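Local coordinates for uncharacterized protein Rv3272 (Mycobacterium tuberculosis, PDB 5YX6), which binds fatty acyl-CoAs of varying chain length, palmitoyl-CoA most tightly, and probably acts as a family III CoA transferase in fatty acid metabolism, at residues 341-344 with 345-348. Residues are numbered along the deposited sequence; the frame is centred on the assembly and turned at random.
Sequences TPLF and AEND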
loop_
_atom_site.group_PDB
_atom_site.type_symbol
_atom_site.label_atom_id
_atom_site.label_comp_id
_atom_site.label_asym_id
_atom_site.label_seq_id
_atom_site.Cartn_x
_atom_site.Cartn_y
_atom_site.Cartn_z
ATOM N N THR A 341 18.174 -3.481 13.530
ATOM C CA THR A 341 17.517 -3.032 14.756
ATOM C C THR A 341 16.912 -4.223 15.485
ATOM O O THR A 341 16.598 -5.233 14.853
ATOM C CB THR A 341 16.403 -2.008 14.473
ATOM O OG1 THR A 341 15.364 -2.630 13.700
ATOM C CG2 THR A 341 16.959 -0.808 13.721
ATOM N N PRO A 342 16.767 -4.110 16.822
ATOM C CA PRO A 342 16.144 -5.154 17.638
ATOM C C PRO A 342 14.673 -5.332 17.300
ATOM O O PRO A 342 14.166 -6.440 17.401
ATOM C CB PRO A 342 16.310 -4.634 19.075
ATOM C CG PRO A 342 17.381 -3.616 18.997
ATOM C CD PRO A 342 17.265 -2.999 17.650
ATOM N N LEU A 343 14.004 -4.245 16.925
ATOM C CA LEU A 343 12.613 -4.309 16.501
ATOM C C LEU A 343 12.452 -5.198 15.273
ATOM O O LEU A 343 11.558 -6.043 15.213
ATOM C CB LEU A 343 12.078 -2.907 16.195
ATOM C CG LEU A 343 10.703 -2.867 15.521
ATOM C CD1 LEU A 343 9.668 -3.521 16.416
ATOM C CD2 LEU A 343 10.296 -1.434 15.179
ATOM N N PHE A 344 13.322 -4.988 14.293
ATOM C CA PHE A 344 13.285 -5.752 13.059
ATOM C C PHE A 344 13.485 -7.229 13.341
ATOM O O PHE A 344 12.805 -8.078 12.760
ATOM C CB PHE A 344 14.344 -5.249 12.076
ATOM C CG PHE A 344 14.261 -5.883 10.727
ATOM C CD1 PHE A 344 14.914 -7.079 10.462
ATOM C CD2 PHE A 344 13.527 -5.288 9.718
ATOM C CE1 PHE A 344 14.830 -7.669 9.223
ATOM C CE2 PHE A 344 13.442 -5.880 8.470
ATOM C CZ PHE A 344 14.094 -7.069 8.227
ATOM N N ALA A 345 14.414 -7.536 14.240
ATOM C CA ALA A 345 14.687 -8.922 14.590
ATOM C C ALA A 345 13.489 -9.537 15.307
ATOM O O ALA A 345 13.137 -10.701 15.109
ATOM C CB ALA A 345 15.930 -9.006 15.456
ATOM N N GLU A 346 12.864 -8.722 16.139
ATOM C CA GLU A 346 11.715 -9.116 16.941
ATOM C C GLU A 346 10.493 -9.555 16.114
ATOM O O GLU A 346 9.731 -10.413 16.542
ATOM C CB GLU A 346 11.356 -7.951 17.860
ATOM C CG GLU A 346 10.233 -8.194 18.831
ATOM C CD GLU A 346 10.115 -7.062 19.831
ATOM O OE1 GLU A 346 9.102 -6.334 19.769
ATOM O OE2 GLU A 346 11.046 -6.881 20.655
ATOM N N ASN A 347 10.310 -8.966 14.936
ATOM C CA ASN A 347 9.105 -9.203 14.142
ATOM C C ASN A 347 9.232 -10.354 13.151
ATOM O O ASN A 347 8.291 -10.641 12.409
ATOM C CB ASN A 347 8.708 -7.934 13.397
ATOM C CG ASN A 347 7.985 -6.955 14.282
ATOM O OD1 ASN A 347 7.948 -7.120 15.491
ATOM N ND2 ASN A 347 7.415 -5.921 13.686
ATOM N N ASP A 348 10.391 -11.009 13.155
ATOM C CA ASP A 348 10.583 -12.240 12.410
ATOM C C ASP A 348 10.216 -12.019 10.942
ATOM O O ASP A 348 9.356 -12.704 10.371
ATOM C CB ASP A 348 9.749 -13.352 13.046
ATOM C CG ASP A 348 10.109 -14.719 12.532
ATOM O OD1 ASP A 348 11.179 -14.842 11.892
ATOM O OD2 ASP A 348 9.330 -15.670 12.779
#
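Ala345 N donates to Thr341 O at 3.2 Å, and one residue further on Glu346 N reaches Pro342 O at 2.9 Å; these two bonds close the first turn of the short helix 342-346. Thr341 is the N-cap: its OG1 accepts from Phe344 N at 3.2 Å, with an N-H...O angle of 154°, and is also hydrogen-bonded to Val338 O just upstream. A chi1 of 64° turns that hydroxyl back over the start of the helix, where it occupies an amide that has no earlier helical carbonyl to use. At the other end the bonding frays. Asn347 N is shared between Leu343 O at 3.2 Å and Phe344 O at 3.4 Å, both weak, and Asp348, with positive phi, takes the chain out of the helix. The carbonyls of this exit are taken by Arg364, NH2 to Asn347 O and NE to Asp348 O.

Among the side chains, Leu343 CD1 passes beside the amide oxygen of Asn347, 4.1 Å from OD1, both groups on the side facing the second subunit. There Asn347 ND2 is hydrogen-bonded to Asp208 OD1 and Tyr133 O of that subunit, so the amide nitrogen of this buried side chain has both its bonds across the interface. The extended Glu346 carries its carboxylate to the same neighbour: OE2 bonds to ND1 of its His139, and OE1 makes a weak bond to its Gly140 N. A short N-capped helix thus sits on the partner chain, Glu346 and Asn347 supplying polar contacts and Pro342 and Leu343 packing on His139 and Tyr207 of the second subunit, at the homodimer interface of this CoA-transferase III family protein.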